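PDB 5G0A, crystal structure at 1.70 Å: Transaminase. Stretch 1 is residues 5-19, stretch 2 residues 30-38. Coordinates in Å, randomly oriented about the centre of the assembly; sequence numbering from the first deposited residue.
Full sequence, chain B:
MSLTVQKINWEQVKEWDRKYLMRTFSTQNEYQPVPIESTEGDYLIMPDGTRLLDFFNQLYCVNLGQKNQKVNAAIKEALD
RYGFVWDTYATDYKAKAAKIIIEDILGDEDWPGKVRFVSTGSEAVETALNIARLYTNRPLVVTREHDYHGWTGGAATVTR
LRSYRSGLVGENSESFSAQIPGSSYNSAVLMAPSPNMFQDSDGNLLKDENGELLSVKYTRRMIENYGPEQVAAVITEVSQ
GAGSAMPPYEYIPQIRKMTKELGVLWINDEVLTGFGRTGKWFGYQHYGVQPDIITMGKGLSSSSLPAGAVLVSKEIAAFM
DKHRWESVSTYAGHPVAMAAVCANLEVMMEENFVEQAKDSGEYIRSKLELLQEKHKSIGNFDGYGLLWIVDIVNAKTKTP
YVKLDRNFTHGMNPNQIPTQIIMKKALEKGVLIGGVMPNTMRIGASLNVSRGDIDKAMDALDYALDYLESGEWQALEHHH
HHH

Stretch 1 5-19: VQKINWEQVKEWDRK
Stretch 2, residues 30-38: EYQPVPIES

An extended segment of chain can lie along a helix without any backbone hydrogen bonds between the two, provided that alternate side chains face the helix and meet residues spaced three or four apart on it. This transaminase offers a worked example, burying 476 Å² between a helix-bearing segment and a proline-rich one. Residues 10-19 form a regular α-helix, with phi/psi near -65/-40 and i to i+4 bonds such as Lys-14 N to Trp-10 O (2.9 Å). The partner has no regular helix or strand; its residues 31-36 are extended, with psi from 93° to 147°. The two run in opposite directions: Trp-10 meets Pro-35, and Asp-17 meets Tyr-31. The closest CA pair is Lys-14 and Pro-33, their CA atoms 6.2 Å apart. CB points toward the helix at Tyr-31, Pro-33 and Pro-35, and away from it at Gln-32, Val-34 and Ile-36.

Before the helix the chain is extended. Gln-6 (chi1 p, chi2 t) reaches the far end of the partner, its NE2 3.6 Å from Glu-37 OE2. Glu-37 (chi1 t, chi2 m) is held from its own side, its OE1 accepting a hydrogen bond from Ser-38 OG at 2.7 Å. Asn-9 (chi1 t) caps the helix, its OD1 accepting from Gln-12 N at 3.0 Å and so satisfying an amide that lacks a preceding turn.

Trp-10 (m, chi2 99°) presents its indole obliquely to the partner. Trp-10 CE3 lies 3.8 Å from Pro-35 CB, an apolar contact, while Trp-10 CZ2 lies 3.7 Å from Glu-37 CB, so the aliphatic part of an acidic residue extends the greasy surface.

One turn on, Lys-14 (m, t, p, t) lays its methylenes against both prolines: CB is 4.0 Å from Pro-33 CG, and CD is 4.1 Å from Pro-35 CG. The ammonium serves its own helix instead, with Lys-14 NZ in a 3.1 Å salt bridge to Glu-11 OE2.

Asp-17 (t, chi2 -80°) supplies the direct hydrogen bond between the segments. Tyr-31 (chi1 t, chi2 67°) donates from OH to Asp-17 OD1 at 2.5 Å, very short, as can occur when a phenol meets a carboxylate. A water oxygen lies 2.7 Å from Asp-17 OD2 and 3.2 Å from Tyr-31 OH, beside the direct bond.

The CA-to-CB bond of Arg-18 (m, t, t, chi4 106°) points sideways, but the end of the side chain comes nearer. Pro-33 CG lies over one face of the guanidinium, and Arg-18 NE is 3.6 Å from Pro-33 CD, a contact of flat cation against pyrrolidine ring.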

ATOM      1  N   VAL B   5      21.870 -51.128  12.980  1.00 53.77           N
ATOM      2  CA  VAL B   5      21.702 -50.666  11.621  1.00 52.03           C
ATOM      3  C   VAL B   5      20.656 -49.562  11.586  1.00 52.17           C
ATOM      4  O   VAL B   5      19.622 -49.656  12.251  1.00 51.50           O
ATOM      5  CB  VAL B   5      21.235 -51.823  10.717  1.00 52.80           C
ATOM      6  CG1 VAL B   5      21.273 -51.422   9.250  1.00 53.08           C
ATOM      7  CG2 VAL B   5      22.084 -53.063  10.973  1.00 55.02           C
ATOM      8  N   GLN B   6      20.933 -48.522  10.809  1.00 51.14           N
ATOM      9  CA  GLN B   6      19.972 -47.439  10.623  1.00 54.98           C
ATOM     10  C   GLN B   6      18.869 -47.893   9.666  1.00 57.08           C
ATOM     11  O   GLN B   6      19.126 -48.195   8.501  1.00 60.08           O
ATOM     12  CB  GLN B   6      20.661 -46.133  10.179  1.00 57.79           C
ATOM     13  CG  GLN B   6      21.216 -46.080   8.756  1.00 57.61           C
ATOM     14  CD  GLN B   6      21.966 -44.782   8.459  1.00 56.37           C
ATOM     15  OE1 GLN B   6      22.575 -44.196   9.353  1.00 52.96           O
ATOM     16  NE2 GLN B   6      21.941 -44.340   7.191  1.00 54.43           N
ATOM     17  N   LYS B   7      17.648 -47.956  10.194  1.00 58.84           N
ATOM     18  CA  LYS B   7      16.493 -48.496   9.488  1.00 56.70           C
ATOM     19  C   LYS B   7      15.923 -47.462   8.529  1.00 52.12           C
ATOM     20  O   LYS B   7      15.072 -46.652   8.911  1.00 51.84           O
ATOM     21  CB  LYS B   7      15.419 -48.942  10.496  1.00 60.91           C
ATOM     22  CG  LYS B   7      14.200 -49.638   9.896  1.00 64.95           C
ATOM     23  CD  LYS B   7      14.504 -51.066   9.465  1.00 66.34           C
ATOM     24  CE  LYS B   7      13.369 -51.653   8.643  1.00 69.64           C
ATOM     25  NZ  LYS B   7      13.771 -52.944   8.018  1.00 70.46           N
ATOM     26  N   ILE B   8      16.398 -47.483   7.286  1.00 49.88           N
ATOM     27  CA  ILE B   8      15.865 -46.575   6.268  1.00 43.64           C
ATOM     28  C   ILE B   8      15.464 -47.326   5.013  1.00 40.99           C
ATOM     29  O   ILE B   8      16.317 -47.875   4.315  1.00 40.10           O
ATOM     30  CB  ILE B   8      16.860 -45.450   5.878  1.00 41.10           C
ATOM     31  CG1 ILE B   8      17.394 -44.723   7.123  1.00 39.28           C
ATOM     32  CG2 ILE B   8      16.194 -44.472   4.905  1.00 37.59           C
ATOM     33  CD1 ILE B   8      18.556 -43.775   6.852  1.00 38.24           C
ATOM     34  N   ASN B   9      14.163 -47.306   4.718  1.00 37.28           N
ATOM     35  CA  ASN B   9      13.637 -47.760   3.438  1.00 36.08           C
ATOM     36  C   ASN B   9      13.573 -46.550   2.506  1.00 32.99           C
ATOM     37  O   ASN B   9      12.616 -45.774   2.559  1.00 29.83           O
ATOM     38  CB  ASN B   9      12.242 -48.362   3.644  1.00 35.87           C
ATOM     39  CG  ASN B   9      11.582 -48.834   2.359  1.00 37.34           C
ATOM     40  OD1 ASN B   9      11.991 -48.494   1.239  1.00 35.01           O
ATOM     41  ND2 ASN B   9      10.518 -49.613   2.523  1.00 40.89           N
ATOM     42  N   TRP B  10      14.581 -46.402   1.648  1.00 31.61           N
ATOM     43  CA  TRP B  10      14.691 -45.202   0.810  1.00 30.39           C
ATOM     44  C   TRP B  10      13.608 -45.100  -0.262  1.00 32.74           C
ATOM     45  O   TRP B  10      13.232 -43.993  -0.671  1.00 30.50           O
ATOM     46  CB  TRP B  10      16.105 -45.048   0.231  1.00 30.66           C
ATOM     47  CG  TRP B  10      17.139 -44.600   1.241  1.00 31.66           C
ATOM     48  CD1 TRP B  10      18.043 -45.381   1.913  1.00 32.57           C
ATOM     49  CD2 TRP B  10      17.356 -43.254   1.695  1.00 31.64           C
ATOM     50  NE1 TRP B  10      18.814 -44.599   2.753  1.00 33.60           N
ATOM     51  CE2 TRP B  10      18.418 -43.291   2.633  1.00 32.42           C
ATOM     52  CE3 TRP B  10      16.765 -42.023   1.387  1.00 32.01           C
ATOM     53  CZ2 TRP B  10      18.904 -42.133   3.278  1.00 32.09           C
ATOM     54  CZ3 TRP B  10      17.272 -40.856   2.021  1.00 31.85           C
ATOM     55  CH2 TRP B  10      18.314 -40.933   2.954  1.00 33.07           C
ATOM     56  N   GLU B  11      13.071 -46.239  -0.713  1.00 32.53           N
ATOM     57  CA  GLU B  11      11.922 -46.186  -1.607  1.00 33.07           C
ATOM     58  C   GLU B  11      10.689 -45.633  -0.866  1.00 33.01           C
ATOM     59  O   GLU B  11       9.893 -44.884  -1.443  1.00 34.32           O
ATOM     60  CB  GLU B  11      11.649 -47.560  -2.259  1.00 33.99           C
ATOM     61  CG  GLU B  11      12.690 -47.917  -3.310  1.00 37.10           C
ATOM     62  CD  GLU B  11      12.706 -46.942  -4.472  1.00 39.31           C
ATOM     63  OE1 GLU B  11      11.625 -46.663  -5.021  1.00 40.38           O
ATOM     64  OE2 GLU B  11      13.791 -46.438  -4.830  1.00 42.59           O
ATOM     65  N   GLN B  12      10.551 -45.964   0.417  1.00 32.03           N
ATOM     66  CA  GLN B  12       9.466 -45.409   1.237  1.00 31.40           C
ATOM     67  C   GLN B  12       9.676 -43.907   1.461  1.00 32.06           C
ATOM     68  O   GLN B  12       8.705 -43.130   1.408  1.00 30.56           O
ATOM     69  CB  GLN B  12       9.372 -46.111   2.589  1.00 32.98           C
ATOM     70  CG  GLN B  12       8.115 -45.786   3.372  1.00 36.94           C
ATOM     71  CD  GLN B  12       7.942 -46.640   4.614  1.00 41.77           C
ATOM     72  OE1 GLN B  12       8.844 -46.740   5.448  1.00 44.33           O
ATOM     73  NE2 GLN B  12       6.766 -47.235   4.758  1.00 41.97           N
ATOM     74  N   VAL B  13      10.926 -43.535   1.729  1.00 30.16           N
ATOM     75  CA  VAL B  13      11.322 -42.112   1.879  1.00 29.76           C
ATOM     76  C   VAL B  13      10.908 -41.332   0.625  1.00 30.03           C
ATOM     77  O   VAL B  13      10.286 -40.283   0.712  1.00 27.82           O
ATOM     78  CB  VAL B  13      12.847 -41.953   2.148  1.00 29.57           C
ATOM     79  CG1 VAL B  13      13.318 -40.506   1.962  1.00 29.10           C
ATOM     80  CG2 VAL B  13      13.250 -42.489   3.521  1.00 30.35           C
ATOM     81  N   LYS B  14      11.206 -41.883  -0.550  1.00 27.92           N
ATOM     82  CA  LYS B  14      10.855 -41.222  -1.795  1.00 28.89           C
ATOM     83  C   LYS B  14       9.331 -41.086  -1.968  1.00 29.90           C
ATOM     84  O   LYS B  14       8.836 -40.059  -2.443  1.00 27.94           O
ATOM     85  CB  LYS B  14      11.518 -41.954  -2.987  1.00 28.16           C
ATOM     86  CG  LYS B  14      13.010 -41.653  -3.107  1.00 31.77           C
ATOM     87  CD  LYS B  14      13.792 -42.658  -3.954  1.00 37.68           C
ATOM     88  CE  LYS B  14      13.430 -42.644  -5.418  1.00 38.53           C
ATOM     89  NZ  LYS B  14      14.246 -43.688  -6.129  1.00 39.38           N
ATOM     90  N   GLU B  15       8.595 -42.120  -1.566  1.00 29.73           N
ATOM     91  CA  GLU B  15       7.143 -42.126  -1.641  1.00 31.76           C
ATOM     92  C   GLU B  15       6.571 -41.039  -0.733  1.00 29.55           C
ATOM     93  O   GLU B  15       5.709 -40.258  -1.158  1.00 27.11           O
ATOM     94  CB  GLU B  15       6.595 -43.507  -1.247  1.00 36.92           C
ATOM     95  CG  GLU B  15       5.080 -43.602  -1.145  1.00 44.29           C
ATOM     96  CD  GLU B  15       4.631 -44.963  -0.639  1.00 54.16           C
ATOM     97  OE1 GLU B  15       4.811 -45.956  -1.381  1.00 58.84           O
ATOM     98  OE2 GLU B  15       4.122 -45.046   0.505  1.00 55.76           O
ATOM     99  N   TRP B  16       7.090 -40.977   0.490  1.00 28.45           N
ATOM    100  CA  TRP B  16       6.668 -39.950   1.457  1.00 28.40           C
ATOM    101  C   TRP B  16       6.988 -38.544   0.962  1.00 28.35           C
ATOM    102  O   TRP B  16       6.177 -37.605   1.133  1.00 27.51           O
ATOM    103  CB  TRP B  16       7.348 -40.161   2.822  1.00 28.62           C
ATOM    104  CG  TRP B  16       6.891 -41.364   3.620  1.00 29.33           C
ATOM    105  CD1 TRP B  16       5.729 -42.080   3.470  1.00 30.69           C
ATOM    106  CD2 TRP B  16       7.584 -41.952   4.720  1.00 30.43           C
ATOM    107  NE1 TRP B  16       5.674 -43.093   4.411  1.00 30.58           N
ATOM    108  CE2 TRP B  16       6.800 -43.038   5.185  1.00 30.67           C
ATOM    109  CE3 TRP B  16       8.808 -41.688   5.347  1.00 31.55           C
ATOM    110  CZ2 TRP B  16       7.194 -43.845   6.265  1.00 31.09           C
ATOM    111  CZ3 TRP B  16       9.203 -42.500   6.424  1.00 33.12           C
ATOM    112  CH2 TRP B  16       8.389 -43.564   6.866  1.00 32.61           C
ATOM    113  N   ASP B  17       8.180 -38.401   0.395  1.00 26.48           N
ATOM    114  CA  ASP B  17       8.643 -37.123  -0.146  1.00 27.32           C
ATOM    115  C   ASP B  17       7.706 -36.681  -1.276  1.00 27.71           C
ATOM    116  O   ASP B  17       7.268 -35.536  -1.316  1.00 24.00           O
ATOM    117  CB  ASP B  17      10.096 -37.264  -0.603  1.00 26.41           C
ATOM    118  CG  ASP B  17      10.680 -35.979  -1.159  1.00 30.14           C
ATOM    119  OD1 ASP B  17      10.400 -35.669  -2.331  1.00 30.91           O
ATOM    120  OD2 ASP B  17      11.442 -35.298  -0.443  1.00 28.98           O
ATOM    121  N   ARG B  18       7.363 -37.607  -2.183  1.00 25.43           N
ATOM    122  CA  ARG B  18       6.387 -37.292  -3.235  1.00 27.69           C
ATOM    123  C   ARG B  18       5.000 -36.898  -2.696  1.00 28.19           C
ATOM    124  O   ARG B  18       4.407 -35.934  -3.171  1.00 28.58           O
ATOM    125  CB  ARG B  18       6.240 -38.472  -4.223  1.00 27.58           C
ATOM    126  CG  ARG B  18       7.403 -38.664  -5.181  1.00 33.37           C
ATOM    127  CD  ARG B  18       7.130 -39.852  -6.121  1.00 36.31           C
ATOM    128  NE  ARG B  18       8.368 -40.465  -6.609  1.00 41.71           N
ATOM    129  CZ  ARG B  18       8.863 -41.639  -6.195  1.00 40.01           C
ATOM    130  NH1 ARG B  18       8.221 -42.386  -5.302  1.00 40.06           N
ATOM    131  NH2 ARG B  18       9.998 -42.079  -6.710  1.00 39.81           N
ATOM    132  N   LYS B  19       4.489 -37.649  -1.714  1.00 26.51           N
ATOM    133  CA  LYS B  19       3.108 -37.529  -1.282  1.00 28.45           C
ATOM    134  C   LYS B  19       2.871 -36.409  -0.270  1.00 27.33           C
ATOM    135  O   LYS B  19       1.786 -35.840  -0.232  1.00 27.23           O
ATOM    136  CB  LYS B  19       2.623 -38.863  -0.682  1.00 29.62           C
ATOM    137  CG  LYS B  19       1.163 -38.892  -0.238  1.00 36.68           C
ATOM    138  CD  LYS B  19       0.770 -40.281   0.258  1.00 42.98           C
ATOM    139  CE  LYS B  19      -0.705 -40.330   0.655  1.00 48.51           C
ATOM    140  NZ  LYS B  19      -1.078 -41.580   1.377  1.00 50.15           N
ATOM    141  N   GLU B  30       6.244 -33.724 -12.933  1.00 31.42           N
ATOM    142  CA  GLU B  30       7.583 -33.781 -13.501  1.00 32.28           C
ATOM    143  C   GLU B  30       8.648 -34.108 -12.448  1.00 31.41           C
ATOM    144  O   GLU B  30       9.795 -34.400 -12.781  1.00 33.69           O
ATOM    145  CB  GLU B  30       7.905 -32.477 -14.238  1.00 33.55           C
ATOM    146  CG  GLU B  30       8.250 -31.297 -13.325  1.00 33.32           C
ATOM    147  CD  GLU B  30       8.338 -29.981 -14.068  1.00 36.54           C
ATOM    148  OE1 GLU B  30       8.752 -29.967 -15.251  1.00 36.83           O
ATOM    149  OE2 GLU B  30       7.974 -28.948 -13.475  1.00 32.95           O
ATOM    150  N   TYR B  31       8.259 -34.052 -11.175  1.00 30.48           N
ATOM    151  CA  TYR B  31       9.193 -34.222 -10.076  1.00 30.20           C
ATOM    152  C   TYR B  31       9.708 -35.643  -9.901  1.00 32.42           C
ATOM    153  O   TYR B  31       8.929 -36.585  -9.855  1.00 34.11           O
ATOM    154  CB  TYR B  31       8.512 -33.825  -8.769  1.00 29.52           C
ATOM    155  CG  TYR B  31       9.360 -33.987  -7.517  1.00 29.29           C
ATOM    156  CD1 TYR B  31      10.492 -33.198  -7.313  1.00 28.99           C
ATOM    157  CD2 TYR B  31       8.982 -34.875  -6.511  1.00 28.60           C
ATOM    158  CE1 TYR B  31      11.240 -33.303  -6.154  1.00 28.04           C
ATOM    159  CE2 TYR B  31       9.730 -34.992  -5.347  1.00 28.83           C
ATOM    160  CZ  TYR B  31      10.856 -34.193  -5.176  1.00 27.49           C
ATOM    161  OH  TYR B  31      11.601 -34.296  -4.015  1.00 28.26           O
ATOM    162  N   GLN B  32      11.026 -35.759  -9.748  1.00 33.99           N
ATOM    163  CA  GLN B  32      11.653 -37.000  -9.302  1.00 38.32           C
ATOM    164  C   GLN B  32      12.537 -36.669  -8.101  1.00 33.95           C
ATOM    165  O   GLN B  32      13.431 -35.837  -8.222  1.00 35.17           O
ATOM    166  CB  GLN B  32      12.501 -37.609 -10.416  1.00 44.48           C
ATOM    167  CG  GLN B  32      11.718 -37.991 -11.667  1.00 49.86           C
ATOM    168  CD  GLN B  32      12.606 -38.216 -12.879  1.00 54.19           C
ATOM    169  OE1 GLN B  32      12.527 -39.255 -13.530  1.00 58.44           O
ATOM    170  NE2 GLN B  32      13.450 -37.239 -13.193  1.00 55.61           N
ATOM    171  N   PRO B  33      12.275 -37.303  -6.947  1.00 33.94           N
ATOM    172  CA  PRO B  33      13.093 -37.007  -5.750  1.00 32.89           C
ATOM    173  C   PRO B  33      14.538 -37.454  -5.923  1.00 32.38           C
ATOM    174  O   PRO B  33      14.812 -38.441  -6.624  1.00 33.18           O
ATOM    175  CB  PRO B  33      12.398 -37.767  -4.610  1.00 33.51           C
ATOM    176  CG  PRO B  33      11.411 -38.693  -5.257  1.00 35.36           C
ATOM    177  CD  PRO B  33      11.252 -38.339  -6.707  1.00 33.82           C
ATOM    178  N   VAL B  34      15.455 -36.707  -5.317  1.00 30.39           N
ATOM    179  CA  VAL B  34      16.879 -37.001  -5.393  1.00 31.14           C
ATOM    180  C   VAL B  34      17.360 -37.172  -3.952  1.00 28.82           C
ATOM    181  O   VAL B  34      17.723 -36.191  -3.293  1.00 27.97           O
ATOM    182  CB  VAL B  34      17.673 -35.895  -6.147  1.00 32.13           C
ATOM    183  CG1 VAL B  34      19.168 -36.177  -6.135  1.00 33.20           C
ATOM    184  CG2 VAL B  34      17.191 -35.764  -7.596  1.00 34.06           C
ATOM    185  N   PRO B  35      17.366 -38.427  -3.455  1.00 30.42           N
ATOM    186  CA  PRO B  35      17.778 -38.627  -2.070  1.00 28.34           C
ATOM    187  C   PRO B  35      19.280 -38.467  -1.839  1.00 26.55           C
ATOM    188  O   PRO B  35      20.112 -38.972  -2.603  1.00 27.99           O
ATOM    189  CB  PRO B  35      17.296 -40.045  -1.755  1.00 30.02           C
ATOM    190  CG  PRO B  35      17.297 -40.744  -3.073  1.00 32.22           C
ATOM    191  CD  PRO B  35      16.914 -39.689  -4.087  1.00 30.17           C
ATOM    192  N   ILE B  36      19.609 -37.718  -0.797  1.00 25.90           N
ATOM    193  CA  ILE B  36      20.985 -37.585  -0.337  1.00 24.96           C
ATOM    194  C   ILE B  36      21.091 -38.139   1.075  1.00 26.73           C
ATOM    195  O   ILE B  36      20.462 -37.623   2.012  1.00 26.38           O
ATOM    196  CB  ILE B  36      21.461 -36.115  -0.391  1.00 25.16           C
ATOM    197  CG1 ILE B  36      21.318 -35.564  -1.820  1.00 25.95           C
ATOM    198  CG2 ILE B  36      22.881 -35.984   0.161  1.00 26.38           C
ATOM    199  CD1 ILE B  36      22.150 -36.311  -2.879  1.00 24.08           C
ATOM    200  N   GLU B  37      21.874 -39.212   1.223  1.00 26.39           N
ATOM    201  CA  GLU B  37      22.029 -39.905   2.521  1.00 26.72           C
ATOM    202  C   GLU B  37      23.026 -39.249   3.475  1.00 25.85           C
ATOM    203  O   GLU B  37      22.872 -39.324   4.691  1.00 26.89           O
ATOM    204  CB  GLU B  37      22.389 -41.398   2.277  1.00 27.42           C
ATOM    205  CG  GLU B  37      22.615 -42.244   3.548  1.00 29.79           C
ATOM    206  CD  GLU B  37      24.021 -42.138   4.116  1.00 30.18           C
ATOM    207  OE1 GLU B  37      24.989 -41.957   3.352  1.00 31.16           O
ATOM    208  OE2 GLU B  37      24.182 -42.242   5.362  1.00 31.09           O
ATOM    209  N   SER B  38      24.070 -38.638   2.934  1.00 25.09           N
ATOM    210  CA  SER B  38      25.096 -38.004   3.757  1.00 25.70           C
ATOM    211  C   SER B  38      25.911 -37.087   2.872  1.00 26.55           C
ATOM    212  O   SER B  38      25.764 -37.101   1.644  1.00 27.81           O
ATOM    213  CB  SER B  38      25.987 -39.039   4.496  1.00 27.47           C
ATOM    214  OG  SER B  38      26.678 -39.866   3.563  1.00 27.64           O
TER
HETATM  215  O   HOH W   1      12.629 -32.983  -1.294  1.00 32.13           O